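Uronate isomerase (PDB 3HKA) catalyses, as a zinc-binding uronate isomerase of the amidohydrolase superfamily, the interconversion of aldose and ketose forms of uronic acids, D-fructuronate being the ketose bound here. Local coordinates at residues 253-258 against 294-299; 274-279 against 325-330. All coordinates share one frame; numbering follows the deposited sequence.

Contact 1: residues 253-258 against 294-299. With FIX (D-fructuronic acid), chain D.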
# COMPACT_ATOMS: atom_id res chain seq x y z
N ILE A 253 -0.85 34.09 -1.74
CA ILE A 253 0.29 33.21 -1.52
C ILE A 253 -0.23 31.84 -1.08
O ILE A 253 -1.08 31.74 -0.21
CB ILE A 253 1.20 33.76 -0.39
CG1 ILE A 253 1.72 35.15 -0.77
CG2 ILE A 253 2.37 32.81 -0.16
CD1 ILE A 253 2.56 35.80 0.32
N PRO A 254 0.28 30.76 -1.70
CA PRO A 254 -0.19 29.42 -1.31
C PRO A 254 0.29 29.02 0.08
O PRO A 254 1.26 29.59 0.61
CB PRO A 254 0.41 28.52 -2.39
CG PRO A 254 0.55 29.44 -3.58
CD PRO A 254 1.08 30.70 -2.94
N PHE A 255 -0.40 28.05 0.67
CA PHE A 255 -0.04 27.54 1.98
C PHE A 255 0.38 26.08 1.80
O PHE A 255 -0.43 25.24 1.39
CB PHE A 255 -1.23 27.64 2.94
CG PHE A 255 -0.96 27.08 4.31
CD1 PHE A 255 0.30 27.21 4.89
CD2 PHE A 255 -1.97 26.47 5.03
CE1 PHE A 255 0.55 26.73 6.17
CE2 PHE A 255 -1.74 25.99 6.32
CZ PHE A 255 -0.48 26.12 6.89
N ALA A 256 1.64 25.79 2.09
CA ALA A 256 2.16 24.44 1.94
C ALA A 256 2.11 23.69 3.26
O ALA A 256 2.61 24.17 4.28
CB ALA A 256 3.59 24.49 1.43
N MET A 257 1.51 22.50 3.23
CA MET A 257 1.41 21.66 4.41
C MET A 257 2.10 20.32 4.15
O MET A 257 1.78 19.63 3.18
CB MET A 257 -0.06 21.41 4.78
CG MET A 257 -0.87 22.67 5.04
SD MET A 257 -2.59 22.32 5.51
CE MET A 257 -3.30 22.00 3.92
N MET A 258 3.06 19.98 5.00
CA MET A 258 3.79 18.72 4.88
C MET A 258 3.33 17.93 6.11
O MET A 258 3.82 18.13 7.22
CB MET A 258 5.29 18.98 4.87
CG MET A 258 5.66 20.11 3.92
SD MET A 258 7.35 20.07 3.29
CE MET A 258 8.18 20.91 4.56
N ASN A 294 -8.22 30.22 -1.11
CA ASN A 294 -6.85 29.96 -0.67
C ASN A 294 -6.29 28.80 -1.49
O ASN A 294 -7.04 27.91 -1.89
CB ASN A 294 -6.80 29.60 0.82
CG ASN A 294 -6.99 30.80 1.71
OD1 ASN A 294 -8.11 31.18 2.05
ND2 ASN A 294 -5.88 31.43 2.10
N LYS A 295 -4.99 28.82 -1.73
CA LYS A 295 -4.33 27.76 -2.47
C LYS A 295 -3.51 26.94 -1.47
O LYS A 295 -2.91 27.50 -0.55
CB LYS A 295 -3.41 28.34 -3.53
CG LYS A 295 -4.11 29.24 -4.55
CD LYS A 295 -3.07 29.84 -5.49
CE LYS A 295 -3.66 30.91 -6.39
NZ LYS A 295 -2.60 31.56 -7.22
N PHE A 296 -3.49 25.63 -1.67
CA PHE A 296 -2.77 24.74 -0.77
C PHE A 296 -1.86 23.77 -1.51
O PHE A 296 -2.29 23.12 -2.46
CB PHE A 296 -3.76 23.92 0.05
CG PHE A 296 -4.73 24.74 0.86
CD1 PHE A 296 -4.47 25.01 2.20
CD2 PHE A 296 -5.90 25.21 0.29
CE1 PHE A 296 -5.37 25.75 2.96
CE2 PHE A 296 -6.81 25.94 1.04
CZ PHE A 296 -6.55 26.21 2.38
N LEU A 297 -0.61 23.69 -1.07
CA LEU A 297 0.36 22.76 -1.63
C LEU A 297 0.49 21.71 -0.52
O LEU A 297 0.71 22.07 0.64
CB LEU A 297 1.72 23.44 -1.85
CG LEU A 297 1.93 24.24 -3.13
CD1 LEU A 297 3.04 25.26 -2.92
CD2 LEU A 297 2.27 23.30 -4.28
N VAL A 298 0.33 20.44 -0.86
CA VAL A 298 0.40 19.39 0.15
C VAL A 298 1.25 18.19 -0.24
O VAL A 298 1.28 17.77 -1.39
CB VAL A 298 -1.02 18.86 0.51
CG1 VAL A 298 -0.93 17.73 1.55
CG2 VAL A 298 -1.87 19.99 1.05
N THR A 299 1.95 17.64 0.75
CA THR A 299 2.74 16.44 0.56
C THR A 299 2.60 15.72 1.89
O THR A 299 2.58 16.35 2.95
CB THR A 299 4.24 16.75 0.25
OG1 THR A 299 4.86 15.56 -0.25
CG2 THR A 299 4.98 17.23 1.51
O1A FIX D . 11.07 20.19 5.54
C1 FIX D . 10.95 19.38 6.49
O1B FIX D . 10.38 19.61 7.58
C2 FIX D . 11.54 17.97 6.30
O2 FIX D . 11.70 17.71 4.90
C3 FIX D . 12.90 17.85 7.05
O3 FIX D . 12.68 18.16 8.44
C4 FIX D . 13.60 16.46 7.00
O4 FIX D . 14.66 16.40 7.97
C5 FIX D . 14.20 16.13 5.61
O5 FIX D . 14.70 17.01 4.90
C6 FIX D . 14.18 14.69 5.10
O6 FIX D . 14.24 14.64 3.68
O HOH W 1 -3.65 31.37 -1.31
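M257 and F296 carry CG anti to their carbonyl carbon (chi1 -58° in each), and a bend at chi3 of M257 swings its methyl across to the second strand. CE of M257 lands 3.7 Å from CD1 of F296 and 3.8 Å from CG2 of V298, bridging two side chains on the same face. F255 has its CG anti to the backbone N, which sets its CD2 4.0 Å from CD1 of F296; the two rings meet obliquely. Helices 235-250 and 282-290 cover this apolar face, the outward-facing side of the strands in a distorted (beta/alpha)8 barrel, the fold of the amidohydrolase superfamily, with 255-258 and 296-299 as adjacent parallel strands. Four backbone hydrogen bonds join them: F255 N to K295 O, L297 N to F255 O, M257 N to L297 O (2.7 Å) and T299 N to M257 O. Ahead of the strands, P254 lies side by side with the aliphatic part of K295, whose NZ is hydrogen-bonded to F411 O. On the other face A256 CB meets L297 CB. CB and CG of M258 rest on CG2 of T299, while a bend at its chi3 brings CE to 3.1 Å from O1A of D-fructuronic acid. With an alanine at M258, CG2 of T299 would probably keep only CB as neighbour, and a gap would open beside the ligand carboxylate. OG1 of T299 is hydrogen-bonded to F322 O.

Contact 2: residues 274-279 against 325-330. With FIX (D-fructuronic acid), chain D; CO3 (carbonate ion), chain I.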
# COMPACT_ATOMS: atom_id res chain seq x y z
N ASP A 274 13.26 11.63 13.73
CA ASP A 274 11.84 11.84 13.46
C ASP A 274 11.21 10.58 12.87
O ASP A 274 11.86 9.81 12.16
CB ASP A 274 11.64 13.03 12.51
CG ASP A 274 12.10 14.36 13.11
OD1 ASP A 274 12.02 14.53 14.35
OD2 ASP A 274 12.53 15.25 12.33
N PHE A 275 9.93 10.38 13.17
CA PHE A 275 9.20 9.21 12.71
C PHE A 275 8.00 9.63 11.84
O PHE A 275 7.86 10.80 11.49
CB PHE A 275 8.77 8.41 13.95
CG PHE A 275 8.13 7.09 13.66
CD1 PHE A 275 8.63 6.26 12.66
CD2 PHE A 275 7.03 6.66 14.40
CE1 PHE A 275 8.05 5.02 12.40
CE2 PHE A 275 6.44 5.42 14.15
CZ PHE A 275 6.95 4.60 13.15
N VAL A 276 7.14 8.67 11.49
CA VAL A 276 5.97 8.93 10.64
C VAL A 276 4.68 8.29 11.16
O VAL A 276 4.71 7.31 11.92
CB VAL A 276 6.21 8.39 9.21
CG1 VAL A 276 6.46 6.89 9.28
CG2 VAL A 276 5.02 8.68 8.31
N GLY A 277 3.55 8.84 10.73
CA GLY A 277 2.25 8.32 11.10
C GLY A 277 1.21 8.71 10.05
O GLY A 277 1.35 9.75 9.40
N LYS A 278 0.18 7.88 9.87
CA LYS A 278 -0.87 8.19 8.91
C LYS A 278 -1.77 9.27 9.50
O LYS A 278 -2.14 9.21 10.67
CB LYS A 278 -1.72 6.94 8.62
CG LYS A 278 -2.77 7.14 7.53
CD LYS A 278 -3.70 5.93 7.42
CE LYS A 278 -4.67 6.07 6.23
NZ LYS A 278 -5.63 4.93 6.13
N ALA A 279 -2.12 10.27 8.70
CA ALA A 279 -2.99 11.34 9.16
C ALA A 279 -4.40 11.18 8.62
O ALA A 279 -4.64 10.41 7.70
CB ALA A 279 -2.44 12.69 8.72
N TRP A 325 7.94 12.87 -0.46
CA TRP A 325 8.62 13.33 0.73
C TRP A 325 9.28 12.37 1.71
O TRP A 325 8.66 11.42 2.20
CB TRP A 325 7.65 14.24 1.49
CG TRP A 325 8.22 14.96 2.67
CD1 TRP A 325 9.46 15.53 2.77
CD2 TRP A 325 7.53 15.29 3.89
NE1 TRP A 325 9.58 16.19 3.97
CE2 TRP A 325 8.41 16.06 4.68
CE3 TRP A 325 6.25 15.00 4.38
CZ2 TRP A 325 8.05 16.55 5.94
CZ3 TRP A 325 5.89 15.49 5.64
CH2 TRP A 325 6.79 16.25 6.40
N TRP A 326 10.56 12.62 1.97
CA TRP A 326 11.31 11.89 2.99
C TRP A 326 11.29 10.36 2.87
O TRP A 326 11.92 9.77 1.99
CB TRP A 326 10.71 12.31 4.32
CG TRP A 326 11.60 12.31 5.52
CD1 TRP A 326 12.70 11.53 5.74
CD2 TRP A 326 11.41 13.09 6.71
NE1 TRP A 326 13.20 11.78 7.00
CE2 TRP A 326 12.42 12.73 7.61
CE3 TRP A 326 10.46 14.05 7.09
CZ2 TRP A 326 12.53 13.30 8.89
CZ3 TRP A 326 10.57 14.62 8.36
CH2 TRP A 326 11.60 14.24 9.24
N PHE A 327 10.57 9.71 3.79
CA PHE A 327 10.48 8.25 3.78
C PHE A 327 9.74 7.75 2.54
O PHE A 327 9.66 6.54 2.31
CB PHE A 327 9.81 7.76 5.06
CG PHE A 327 10.48 8.25 6.32
CD1 PHE A 327 11.82 7.96 6.56
CD2 PHE A 327 9.78 9.03 7.24
CE1 PHE A 327 12.47 8.45 7.71
CE2 PHE A 327 10.41 9.53 8.38
CZ PHE A 327 11.76 9.23 8.62
N MET A 328 9.18 8.68 1.76
CA MET A 328 8.48 8.32 0.52
C MET A 328 9.47 8.43 -0.65
O MET A 328 9.19 7.98 -1.76
CB MET A 328 7.32 9.29 0.24
CG MET A 328 6.19 9.29 1.25
SD MET A 328 5.23 7.77 1.21
CE MET A 328 6.07 6.83 2.49
N ASN A 329 10.63 9.04 -0.38
CA ASN A 329 11.65 9.27 -1.41
C ASN A 329 12.56 8.07 -1.66
O ASN A 329 13.79 8.18 -1.58
CB ASN A 329 12.46 10.52 -1.05
CG ASN A 329 13.14 11.16 -2.26
OD1 ASN A 329 12.80 10.85 -3.40
ND2 ASN A 329 14.08 12.07 -2.00
N ASN A 330 11.94 6.94 -1.97
CA ASN A 330 12.63 5.69 -2.26
C ASN A 330 12.00 5.16 -3.55
O ASN A 330 10.80 5.27 -3.73
CB ASN A 330 12.42 4.72 -1.09
CG ASN A 330 13.08 5.21 0.20
OD1 ASN A 330 14.30 5.23 0.30
ND2 ASN A 330 12.27 5.62 1.17
O1A FIX D . 11.07 20.19 5.54
C1 FIX D . 10.95 19.38 6.49
O1B FIX D . 10.38 19.61 7.58
C2 FIX D . 11.54 17.97 6.30
O2 FIX D . 11.70 17.71 4.90
C3 FIX D . 12.90 17.85 7.05
O3 FIX D . 12.68 18.16 8.44
C4 FIX D . 13.60 16.46 7.00
O4 FIX D . 14.66 16.40 7.97
C5 FIX D . 14.20 16.13 5.61
O5 FIX D . 14.70 17.01 4.90
C6 FIX D . 14.18 14.69 5.10
O6 FIX D . 14.24 14.64 3.68
C CO3 I . 15.99 9.59 8.85
O1 CO3 I . 15.61 8.38 9.11
O2 CO3 I . 17.27 9.87 8.77
O3 CO3 I . 15.13 10.56 8.90
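The loop that follows strand 319-321 forms one wall of the D-fructuronate pocket, and residues 274-276, after strand 255-262, meet its W326 and F327. W325, W326 and F327 are layered. F327 CE2 lies over one face of the W326 indole, displaced toward its rim, and C6 of D-fructuronic acid covers the opposite face, 3.5 Å from CG of W326. W326 sets CE3 over a face of W325. At the indole edge of W325, NE1 gives a nearly straight hydrogen bond to O2 of the ligand (2.8 Å, 174°). D274 approaches W326 from the rim: OD2 lies 3.4 Å from CH2, in the plane of the indole, with the carboxylate turned 76° against the ring, and CB touches the same carbon. OD2 also forms salt bridges to K263 and R264, which probably hold the acid beside the indole and would partly offset its charge. F327, with CG anti to its carbonyl carbon (chi1 -55°), presents CZ to D274 O at 3.6 Å, and its CD2 packs obliquely against CB of V276 at 4.1 Å. The second subunit, another copy of the protein, lies on this side: NZ of its K315 is hydrogen-bonded to D274 O and NE2 of its H307 to F327 O, and its V311 packs on F275 and F327. A carbonate ion, probably from the crystallisation liquor, sits at the rims of the W326 and F327 rings, its O1 3.4 Å from CE1 of F327 and its O3 accepting a hydrogen bond from W326 NE1 at 3.0 Å.

How the contacts relate
From the N terminus, the chain passes through 253-258, the first segment of contact 1, runs on along strand 255-262 and turns back antiparallel into strand 275-276, the first half of contact 2. Helix 282-290 then leads to 294-299, where contact 1 closes a loop of 35 residues. After helix 306-315 and strand 319-321, residues 325-330 close contact 2 over 45 residues. The segments alternate along the chain, so the two loops cross rather than nest. Contact 1 joins neighbouring barrel strands; contact 2 ties the edge strand to the pocket loop. They meet where W325 packs on M258 and T299, and both reach D-fructuronic acid.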